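Probable antibiotics synthesis protein (Thermus thermophilus, PDB 1V70) is of unknown function but, as a small metal-binding cupin, probably takes part in antibiotic synthesis. Local coordinates at the interface of chains A and B. Sequence-based numbering; all coordinates share one arbitrary frame. Chains: chain A/B, probable antibiotics synthesis protein.

Contact 1: the interface of chains A and B. Residues chain A 62, 64, 69, 71, 76-78; chain B 1-3.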
# COMPACT_ATOMS: atom_id res chain seq x y z
N VAL A 62 11.88 -10.14 -5.81
CA VAL A 62 10.69 -10.75 -5.25
C VAL A 62 10.45 -12.10 -5.92
O VAL A 62 10.58 -12.23 -7.14
CB VAL A 62 9.43 -9.86 -5.44
CG1 VAL A 62 9.22 -9.55 -6.91
CG2 VAL A 62 8.20 -10.55 -4.86
N VAL A 64 7.70 -15.22 -6.35
CA VAL A 64 6.31 -15.64 -6.18
C VAL A 64 6.13 -16.86 -7.06
O VAL A 64 6.25 -16.77 -8.28
CB VAL A 64 5.31 -14.55 -6.62
CG1 VAL A 64 3.88 -15.07 -6.47
CG2 VAL A 64 5.50 -13.29 -5.78
N ALA A 69 11.25 -11.50 -9.84
CA ALA A 69 11.21 -10.20 -10.49
C ALA A 69 12.05 -9.20 -9.72
O ALA A 69 12.25 -9.34 -8.51
CB ALA A 69 9.77 -9.70 -10.58
N LEU A 71 12.04 -5.77 -8.30
CA LEU A 71 11.08 -4.75 -7.92
C LEU A 71 11.82 -3.45 -7.60
O LEU A 71 12.52 -3.36 -6.59
CB LEU A 71 10.31 -5.24 -6.69
CG LEU A 71 8.93 -4.63 -6.40
CD1 LEU A 71 7.93 -5.08 -7.47
CD2 LEU A 71 8.47 -5.08 -5.02
N ALA A 76 4.96 -2.87 -7.94
CA ALA A 76 4.28 -3.72 -6.97
C ALA A 76 4.12 -5.13 -7.52
O ALA A 76 3.92 -5.31 -8.73
CB ALA A 76 2.91 -3.13 -6.62
N ALA A 77 4.19 -6.11 -6.64
CA ALA A 77 4.04 -7.52 -7.01
C ALA A 77 3.03 -8.17 -6.07
O ALA A 77 3.04 -7.93 -4.86
CB ALA A 77 5.38 -8.23 -6.91
N PHE A 78 2.16 -8.99 -6.64
CA PHE A 78 1.10 -9.68 -5.91
C PHE A 78 1.43 -11.15 -5.64
O PHE A 78 1.79 -11.89 -6.56
CB PHE A 78 -0.20 -9.59 -6.73
CG PHE A 78 -1.41 -10.14 -6.03
CD1 PHE A 78 -2.08 -9.38 -5.08
CD2 PHE A 78 -1.89 -11.41 -6.34
CE1 PHE A 78 -3.21 -9.88 -4.43
CE2 PHE A 78 -3.03 -11.91 -5.70
CZ PHE A 78 -3.69 -11.14 -4.75
N MET B 1 3.71 -14.35 -11.79
CA MET B 1 3.14 -13.42 -10.77
C MET B 1 2.64 -12.15 -11.45
O MET B 1 3.13 -11.76 -12.52
CB MET B 1 4.20 -13.03 -9.73
CG MET B 1 5.14 -11.92 -10.19
SD MET B 1 6.40 -11.42 -9.00
CE MET B 1 7.62 -12.70 -9.27
N GLU B 2 1.68 -11.50 -10.82
CA GLU B 2 1.19 -10.24 -11.32
C GLU B 2 2.10 -9.17 -10.79
O GLU B 2 2.41 -9.14 -9.61
CB GLU B 2 -0.26 -10.01 -10.83
CG GLU B 2 -1.28 -10.95 -11.48
CD GLU B 2 -2.69 -10.66 -10.98
OE1 GLU B 2 -3.11 -9.52 -11.02
OE2 GLU B 2 -3.39 -11.61 -10.62
N ILE B 3 2.58 -8.32 -11.67
CA ILE B 3 3.50 -7.26 -11.29
C ILE B 3 3.21 -6.05 -12.17
O ILE B 3 2.98 -6.17 -13.37
CB ILE B 3 4.97 -7.74 -11.44
CG1 ILE B 3 5.93 -6.64 -10.99
CG2 ILE B 3 5.23 -8.16 -12.88
CD1 ILE B 3 7.35 -7.13 -10.77
O HOH W 1 0.47 -12.89 -8.74
O HOH W 2 4.19 -16.55 -10.12
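B:Met1 turns its CG between its own backbone N and carbonyl carbon (chi1 81°) and then bends at the thioether (chi3 82°), which carries SD and CE in among the side chains of A:Val64, A:Ala77 and A:Ala69. B:Ile3 sets CG1 anti to its backbone N (chi1 -178°), and the extended branch delivers CD1 to the same apolar patch. The evidence for close packing lies in carbon and sulphur contacts: B:Met1 CB meets A:Val64 CB at 3.6 Å, while SD passes A:Val64 CG2 at 3.8 Å, the two side chains crossing obliquely. Beyond the sulphur, methyl CE lies 3.7 Å from the carbonyl oxygen A:Val62 O. The tip of B:Ile3, CD1, touches A:Ala69 CB at 3.5 Å and slides past A:Leu71 CD1, the two side chains running in opposite directions. Backbone pairing fixes the register, since A:Phe78 N donates to B:Glu2 O at 3.0 Å. Two waters add links: water 1, 2.7 Å from A:Phe78 O and 2.8 Å from B:Glu2 N, bridges the paired strands, and water 2 joins the amino terminus, B:Met1 N, to A:Val64 O on strand 60-64. The antiparallel bridges A:Ala77 with B:Ile3 and A:Phe78 with B:Glu2 thus add strand 2-5 of chain B to strand 75-79 of chain A, an exchange of N-terminal strands that, repeated by the two-fold, ties the deposited dimer together.

Contact 2: the interface of chains A and B. Residues chain A 28, 30, 50, 52, 100, 102; chain B 28, 30, 52, 100, 102.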
# COMPACT_ATOMS: atom_id res chain seq x y z
N MET A 28 -6.34 -6.77 8.00
CA MET A 28 -5.10 -6.58 7.25
C MET A 28 -3.91 -6.13 8.06
O MET A 28 -4.04 -5.56 9.15
CB MET A 28 -5.31 -5.55 6.12
CG MET A 28 -5.25 -4.09 6.60
SD MET A 28 -5.03 -2.83 5.28
CE MET A 28 -6.73 -2.43 4.93
N TYR A 30 -0.55 -3.81 7.60
CA TYR A 30 -0.02 -2.74 6.75
C TYR A 30 1.34 -2.46 7.38
O TYR A 30 1.43 -1.80 8.42
CB TYR A 30 -0.94 -1.52 6.84
CG TYR A 30 -0.80 -0.52 5.71
CD1 TYR A 30 -1.54 -0.66 4.53
CD2 TYR A 30 0.04 0.57 5.84
CE1 TYR A 30 -1.43 0.28 3.50
CE2 TYR A 30 0.15 1.52 4.82
CZ TYR A 30 -0.59 1.37 3.66
OH TYR A 30 -0.49 2.33 2.68
N ASP A 50 -3.56 -12.93 1.09
CA ASP A 50 -2.88 -12.44 -0.11
C ASP A 50 -1.90 -11.39 0.39
O ASP A 50 -2.12 -10.77 1.43
CB ASP A 50 -3.86 -11.79 -1.09
CG ASP A 50 -4.80 -12.78 -1.74
OD1 ASP A 50 -4.40 -13.94 -1.97
OD2 ASP A 50 -5.95 -12.39 -2.04
N VAL A 52 0.89 -8.12 -0.97
CA VAL A 52 1.38 -7.27 -2.04
C VAL A 52 2.60 -6.50 -1.54
O VAL A 52 2.56 -5.88 -0.47
CB VAL A 52 0.33 -6.25 -2.51
CG1 VAL A 52 0.93 -5.35 -3.60
CG2 VAL A 52 -0.90 -6.96 -3.05
N VAL A 100 1.44 -5.20 2.30
CA VAL A 100 0.09 -5.39 2.80
C VAL A 100 -0.29 -6.86 2.73
O VAL A 100 -0.11 -7.51 1.70
CB VAL A 100 -0.93 -4.58 1.97
CG1 VAL A 100 -2.34 -4.77 2.53
CG2 VAL A 100 -0.55 -3.11 1.97
N ALA A 102 -3.55 -9.52 3.67
CA ALA A 102 -4.96 -9.58 4.03
C ALA A 102 -5.60 -10.92 3.71
O ALA A 102 -5.43 -11.46 2.62
CB ALA A 102 -5.72 -8.46 3.31
N MET B 28 -8.79 -8.47 -1.01
CA MET B 28 -8.43 -7.05 -0.99
C MET B 28 -8.49 -6.35 -2.33
O MET B 28 -8.41 -6.98 -3.39
CB MET B 28 -7.01 -6.86 -0.43
CG MET B 28 -5.90 -7.14 -1.44
SD MET B 28 -4.24 -6.50 -1.00
CE MET B 28 -3.55 -7.93 -0.17
N TYR B 30 -6.54 -3.33 -4.32
CA TYR B 30 -5.28 -2.59 -4.30
C TYR B 30 -5.42 -1.65 -5.49
O TYR B 30 -5.27 -2.06 -6.64
CB TYR B 30 -4.12 -3.57 -4.50
CG TYR B 30 -2.76 -3.07 -4.06
CD1 TYR B 30 -2.32 -3.22 -2.75
CD2 TYR B 30 -1.91 -2.45 -4.97
CE1 TYR B 30 -1.05 -2.79 -2.35
CE2 TYR B 30 -0.64 -2.02 -4.60
CZ TYR B 30 -0.22 -2.19 -3.29
OH TYR B 30 1.05 -1.78 -2.94
N VAL B 52 -7.04 1.93 3.81
CA VAL B 52 -5.87 2.75 4.11
C VAL B 52 -5.50 3.58 2.88
O VAL B 52 -5.39 3.04 1.77
CB VAL B 52 -4.64 1.91 4.51
CG1 VAL B 52 -3.44 2.82 4.76
CG2 VAL B 52 -4.94 1.08 5.75
N VAL B 100 -5.81 0.81 -0.29
CA VAL B 100 -6.05 -0.61 -0.04
C VAL B 100 -7.31 -0.79 0.79
O VAL B 100 -7.49 -0.13 1.81
CB VAL B 100 -4.86 -1.25 0.71
CG1 VAL B 100 -5.13 -2.74 0.92
CG2 VAL B 100 -3.57 -1.05 -0.06
N ALA B 102 -9.77 -3.89 2.48
CA ALA B 102 -9.82 -5.31 2.80
C ALA B 102 -10.84 -5.64 3.89
O ALA B 102 -10.90 -4.98 4.92
CB ALA B 102 -8.44 -5.80 3.24
O HOH W 3 -2.70 2.35 1.08
O HOH W 4 1.95 -3.11 -0.73
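A:Tyr30 and B:Val52 meet by CH-pi contact, and the two-fold repeats it with A:Val52 and B:Tyr30. Methyl CG1 of B:Val52 sits over one face of the A:Tyr30 ring, 3.3 Å above its plane and displaced towards the rim, so that its nearest ring atom is CZ of A:Tyr30 at 3.4 Å. The valine holds CG1 anti to its backbone N (chi1 178°), which aims this methyl at the phenol end while CG2 turns to the neighbouring A:Met28.

Apolar contacts fill the centre. A:Val100 and B:Val100 approach tip to tip, CG1 to CG1 at 3.8 Å, and A:Ala102 CB faces B:Ala102 CB at the same 3.8 Å; these like-to-like pairs show that the two-fold passes between them. The methionines flank them: A:Met28 SD lies 3.9 Å from B:Val52 CG2, and the bend at chi3 (93°) in B:Met28 brings its CE also against a polar atom, the backbone carbonyl A:Asp50 O.

Polar contact across this patch runs through water, with no direct N or O pair in bonding range. Each tyrosine hydroxyl reaches past the valine that covers its ring to a water shared with that valine's carbonyl: water 3 stands 2.7 Å from A:Tyr30 OH and 2.9 Å from B:Val52 O.

Contact 3: the interface of chains A and B. Residues chain A 48-51, 78, 81, 102-103; chain B 25, 27-28.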
# COMPACT_ATOMS: atom_id res chain seq x y z
N GLY A 48 -4.40 -18.61 3.75
CA GLY A 48 -5.55 -17.83 3.33
C GLY A 48 -5.39 -16.33 3.30
O GLY A 48 -6.35 -15.60 3.52
N SER A 49 -4.17 -15.86 3.02
CA SER A 49 -3.93 -14.42 2.96
C SER A 49 -3.18 -14.05 1.69
O SER A 49 -2.29 -14.78 1.25
CB SER A 49 -3.09 -13.96 4.16
OG SER A 49 -3.79 -14.13 5.39
N ASP A 50 -3.56 -12.93 1.09
CA ASP A 50 -2.88 -12.44 -0.11
C ASP A 50 -1.90 -11.39 0.39
O ASP A 50 -2.12 -10.77 1.43
CB ASP A 50 -3.86 -11.79 -1.09
CG ASP A 50 -4.80 -12.78 -1.74
OD1 ASP A 50 -4.40 -13.94 -1.97
OD2 ASP A 50 -5.95 -12.39 -2.04
N LYS A 51 -0.81 -11.20 -0.34
CA LYS A 51 0.18 -10.20 0.05
C LYS A 51 0.64 -9.41 -1.16
O LYS A 51 0.75 -9.95 -2.26
CB LYS A 51 1.38 -10.87 0.72
CG LYS A 51 2.47 -9.89 1.14
CD LYS A 51 3.70 -10.60 1.67
CE LYS A 51 3.41 -11.34 2.95
NZ LYS A 51 4.62 -12.04 3.46
N PHE A 78 2.16 -8.99 -6.64
CA PHE A 78 1.10 -9.68 -5.91
C PHE A 78 1.43 -11.15 -5.64
O PHE A 78 1.79 -11.89 -6.56
CB PHE A 78 -0.20 -9.59 -6.73
CG PHE A 78 -1.41 -10.14 -6.03
CD1 PHE A 78 -2.08 -9.38 -5.08
CD2 PHE A 78 -1.89 -11.41 -6.34
CE1 PHE A 78 -3.21 -9.88 -4.43
CE2 PHE A 78 -3.03 -11.91 -5.70
CZ PHE A 78 -3.69 -11.14 -4.75
N ALA A 81 -2.65 -16.09 -2.00
CA ALA A 81 -2.67 -17.11 -0.96
C ALA A 81 -2.33 -18.46 -1.56
O ALA A 81 -2.82 -18.82 -2.63
CB ALA A 81 -4.05 -17.16 -0.30
N ALA A 102 -3.55 -9.52 3.67
CA ALA A 102 -4.96 -9.58 4.03
C ALA A 102 -5.60 -10.92 3.71
O ALA A 102 -5.43 -11.46 2.62
CB ALA A 102 -5.72 -8.46 3.31
N PRO A 103 -6.33 -11.50 4.68
CA PRO A 103 -6.52 -10.91 6.02
C PRO A 103 -5.27 -11.15 6.86
O PRO A 103 -4.28 -11.70 6.37
CB PRO A 103 -7.74 -11.66 6.55
CG PRO A 103 -7.59 -13.01 5.92
CD PRO A 103 -7.19 -12.67 4.50
N SER B 25 -8.75 -9.22 -5.44
CA SER B 25 -9.11 -10.57 -5.03
C SER B 25 -10.22 -10.38 -4.01
O SER B 25 -10.50 -9.25 -3.61
CB SER B 25 -7.93 -11.28 -4.38
OG SER B 25 -7.65 -10.75 -3.10
N ARG B 27 -10.03 -11.00 -1.14
CA ARG B 27 -9.35 -10.58 0.08
C ARG B 27 -8.96 -9.11 0.14
O ARG B 27 -8.81 -8.56 1.22
CB ARG B 27 -8.13 -11.46 0.33
CG ARG B 27 -8.48 -12.82 0.92
CD ARG B 27 -7.29 -13.76 0.94
NE ARG B 27 -7.02 -14.31 -0.39
CZ ARG B 27 -7.84 -15.14 -1.03
NH1 ARG B 27 -8.97 -15.52 -0.47
NH2 ARG B 27 -7.51 -15.58 -2.24
N MET B 28 -8.79 -8.47 -1.01
CA MET B 28 -8.43 -7.05 -0.99
C MET B 28 -8.49 -6.35 -2.33
O MET B 28 -8.41 -6.98 -3.39
CB MET B 28 -7.01 -6.86 -0.43
CG MET B 28 -5.90 -7.14 -1.44
SD MET B 28 -4.24 -6.50 -1.00
CE MET B 28 -3.55 -7.93 -0.17
O HOH W 5 -5.74 -14.74 -4.32
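B:Arg27 crosses A:Asp50 at about a right angle, with the guanidinium and carboxylate planes turned 64° apart, so the salt bridge is not the flat, two-pronged kind. Its NE, rather than a terminal nitrogen, makes the approach, and the N-H is shared: it aims nearly straight at OD1 of A:Asp50, 3.1 Å from NE and in the guanidinium plane, while OD2 is nearer at 2.7 Å but off the N-H direction. The bend at chi3 (-77°) in B:Arg27 turns NE inward after the aliphatic part has passed the CD corner of A:Pro103, crossing it obliquely, with B:Arg27 CD 3.7 Å from A:Pro103 CD. That same arginine CD lies near the carbonyls A:Gly48 O and A:Ala102 O.

B:Ser25 OG donates to A:Asp50 OD2 at 2.6 Å, nearly in line with the C-O bond. OD1 accepts from the backbone A:Ala81 N at 2.8 Å (157° at the hydrogen), and water 5 links it to B:Arg27 NH2. These donors would be expected to favour the charged carboxylate. A:Ser49 OG bonds to A:Pro103 O at 2.7 Å, probably helping to join the segments that B:Arg27 CD touches.

The aspartate opens strand 50-55, near the cis-proline after strand 95-102; across the interface B:Ser25 ends strand 18-25 and B:Arg27 lies in the turn before strand 28-35.

Contact 2 and contact 3 are neighbours, their C-alpha centres about 7 Å apart, and they share A:Asp50, A:Ala102 and B:Met28; the apolar centre on the two-fold therefore passes directly into the charged rim. Contact 1 lies farther out, about 15 Å from contact 2 and about 14 Å from contact 3, centre to centre of the C-alpha atoms, and joins the latter through A:Phe78 of strand 75-79. With their twins, the three combine strand exchange, sheet-face packing and ion pairing in one continuous interface, which is consistent with a stable dimer, although the deposited assembly alone does not prove one in solution.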